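Local coordinates for agglutinin (Galanthus nivalis, PDB 1JPC), which binds alpha-D-linked mannose as a homotetrameric bulb lectin, with high affinity for alpha-(1-3)-mannose oligomers, and displays antiviral activity, at residues T9-G13 with I24-D28. Residue numbers count along the deposited sequence, not the author numbering.
Sequences TLSTG and IMQED. With MAN (alpha-D-mannopyranose), chain D; MAN (alpha-D-mannopyranose), chain B.
Thr9 and Leu10 are extended and end strand 8-10. The chain then leaves the strand through Ser11 and Thr12, with Thr12 at phi/psi -57/134, and turns at Gly13 (83/-12). Ile24 and Met25 likewise end strand 21-25, and Glu27 (-70/-20) and Asp28 (-89/18) curl into a turn. The direction from Leu10 CA to Gly13 CA makes 63° with that from Ile24 CA to Glu27 CA. Thr12 CA lies 5.4 Å from Glu27 CA, and Gly13 CA 5.3 Å from Gln26 CA. One hydrogen bond joins the two segments, Gly13 N donating to Met25 O at 2.8 Å. At the backbone angles of Gly13 a CB would jam against the carbonyl of Thr12.

Thr12 has chi1 m. Its CG2 packs 3.3 Å from Glu27 CA, while its OG1 is hydrogen-bonded to Cys52 O. The Met25 side chain (chi1 t, chi2 p) starts toward 9-13, with CB 3.8 Å from Ser11 O, but its end leads away and it also touches Leu54. Ile24 (t, t) brings CD1 to 3.9 Å from Gly13 O. Glu27 forms a salt bridge with Arg50.

The CA-to-CB bonds of Gln26 and Asp28 lead away from 9-13, and both residues line the glycan pocket. Asp28 OD2 accepts a 2.8 Å hydrogen bond from O2 of the chain D mannose. Tyr34 and Asn30 also hydrogen-bond mannose. The contact ties the loop that leaves strand 8-10 to the end of strand 21-25, and so links two of the three antiparallel sheets of the beta-prism II fold of bulb-type lectins, beside one of its mannose pockets.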
loop_
_atom_site.group_PDB
_atom_site.type_symbol
_atom_site.label_atom_id
_atom_site.label_comp_id
_atom_site.label_asym_id
_atom_site.label_seq_id
_atom_site.Cartn_x
_atom_site.Cartn_y
_atom_site.Cartn_z
ATOM N N THR A 9 7.063 -2.151 18.528
ATOM C CA THR A 9 7.688 -3.453 18.549
ATOM C C THR A 9 7.066 -4.349 17.490
ATOM O O THR A 9 5.878 -4.226 17.181
ATOM C CB THR A 9 7.484 -4.110 19.954
ATOM O OG1 THR A 9 8.516 -3.679 20.845
ATOM C CG2 THR A 9 7.470 -5.633 19.883
ATOM N N LEU A 10 7.894 -5.184 16.876
ATOM C CA LEU A 10 7.406 -6.163 15.924
ATOM C C LEU A 10 7.497 -7.467 16.707
ATOM O O LEU A 10 8.593 -7.882 17.097
ATOM C CB LEU A 10 8.296 -6.258 14.685
ATOM C CG LEU A 10 8.178 -5.202 13.589
ATOM C CD1 LEU A 10 9.013 -5.642 12.404
ATOM C CD2 LEU A 10 6.725 -5.017 13.181
ATOM N N SER A 11 6.350 -8.052 17.033
ATOM C CA SER A 11 6.329 -9.314 17.761
ATOM C C SER A 11 6.797 -10.425 16.842
ATOM O O SER A 11 7.042 -10.206 15.658
ATOM C CB SER A 11 4.916 -9.626 18.245
ATOM O OG SER A 11 4.492 -8.666 19.190
ATOM N N THR A 12 6.910 -11.623 17.394
ATOM C CA THR A 12 7.337 -12.781 16.631
ATOM C C THR A 12 6.406 -12.983 15.433
ATOM O O THR A 12 5.187 -12.895 15.567
ATOM C CB THR A 12 7.292 -14.030 17.517
ATOM O OG1 THR A 12 8.031 -13.788 18.719
ATOM C CG2 THR A 12 7.904 -15.197 16.808
ATOM N N GLY A 13 6.985 -13.221 14.260
ATOM C CA GLY A 13 6.183 -13.432 13.072
ATOM C C GLY A 13 5.724 -12.158 12.385
ATOM O O GLY A 13 5.195 -12.230 11.272
ATOM N N ILE A 24 11.468 -9.489 8.437
ATOM C CA ILE A 24 10.704 -10.202 9.442
ATOM C C ILE A 24 11.434 -10.651 10.713
ATOM O O ILE A 24 12.585 -11.095 10.670
ATOM C CB ILE A 24 9.998 -11.420 8.767
ATOM C CG1 ILE A 24 9.091 -12.156 9.755
ATOM C CG2 ILE A 24 11.039 -12.361 8.147
ATOM C CD1 ILE A 24 8.284 -13.255 9.119
ATOM N N MET A 25 10.738 -10.523 11.843
ATOM C CA MET A 25 11.244 -10.954 13.138
ATOM C C MET A 25 10.780 -12.410 13.269
ATOM O O MET A 25 9.643 -12.669 13.675
ATOM C CB MET A 25 10.620 -10.114 14.259
ATOM C CG MET A 25 11.046 -10.517 15.683
ATOM S SD MET A 25 12.814 -10.224 16.037
ATOM C CE MET A 25 13.567 -11.784 15.599
ATOM N N GLN A 26 11.639 -13.355 12.894
ATOM C CA GLN A 26 11.268 -14.772 12.948
ATOM C C GLN A 26 11.153 -15.392 14.335
ATOM O O GLN A 26 11.701 -14.873 15.316
ATOM C CB GLN A 26 12.199 -15.596 12.073
ATOM C CG GLN A 26 12.135 -15.201 10.620
ATOM C CD GLN A 26 13.073 -16.001 9.762
ATOM O OE1 GLN A 26 13.966 -16.678 10.261
ATOM N NE2 GLN A 26 12.871 -15.942 8.461
ATOM N N GLU A 27 10.431 -16.508 14.415
ATOM C CA GLU A 27 10.239 -17.178 15.690
ATOM C C GLU A 27 11.511 -17.819 16.208
ATOM O O GLU A 27 11.638 -18.070 17.402
ATOM C CB GLU A 27 9.088 -18.186 15.655
ATOM C CG GLU A 27 8.631 -18.551 17.074
ATOM C CD GLU A 27 7.327 -19.318 17.139
ATOM O OE1 GLU A 27 6.441 -19.092 16.286
ATOM O OE2 GLU A 27 7.185 -20.144 18.069
ATOM N N ASP A 28 12.471 -18.059 15.321
ATOM C CA ASP A 28 13.739 -18.634 15.742
ATOM C C ASP A 28 14.715 -17.509 16.128
ATOM O O ASP A 28 15.926 -17.710 16.164
ATOM C CB ASP A 28 14.331 -19.524 14.643
ATOM C CG ASP A 28 14.822 -18.739 13.439
ATOM O OD1 ASP A 28 14.562 -17.520 13.354
ATOM O OD2 ASP A 28 15.473 -19.350 12.571
HETATM C C1 MAN D . 18.786 -19.239 9.323
HETATM C C2 MAN D . 17.262 -19.278 9.463
HETATM C C3 MAN D . 16.599 -19.039 8.109
HETATM C C4 MAN D . 17.132 -17.760 7.463
HETATM C C5 MAN D . 18.658 -17.771 7.417
HETATM C C6 MAN D . 19.233 -16.460 6.925
HETATM O O1 MAN D . 19.235 -20.281 8.519
HETATM O O2 MAN D . 16.855 -18.269 10.370
HETATM O O3 MAN D . 15.171 -18.928 8.269
HETATM O O4 MAN D . 16.622 -17.660 6.140
HETATM O O5 MAN D . 19.207 -17.997 8.736
HETATM O O6 MAN D . 20.674 -16.538 6.937
HETATM C C1 MAN B . 14.417 -19.873 7.571
HETATM C C2 MAN B . 12.939 -19.468 7.571
HETATM C C3 MAN B . 12.293 -19.660 8.950
HETATM C C4 MAN B . 12.599 -21.052 9.500
HETATM C C5 MAN B . 14.104 -21.304 9.469
HETATM C C6 MAN B . 14.487 -22.692 9.957
HETATM O O2 MAN B . 12.231 -20.236 6.610
HETATM O O3 MAN B . 10.885 -19.508 8.834
HETATM O O4 MAN B . 12.111 -21.161 10.831
HETATM O O5 MAN B . 14.581 -21.177 8.115
HETATM O O6 MAN B . 14.072 -23.690 9.033
#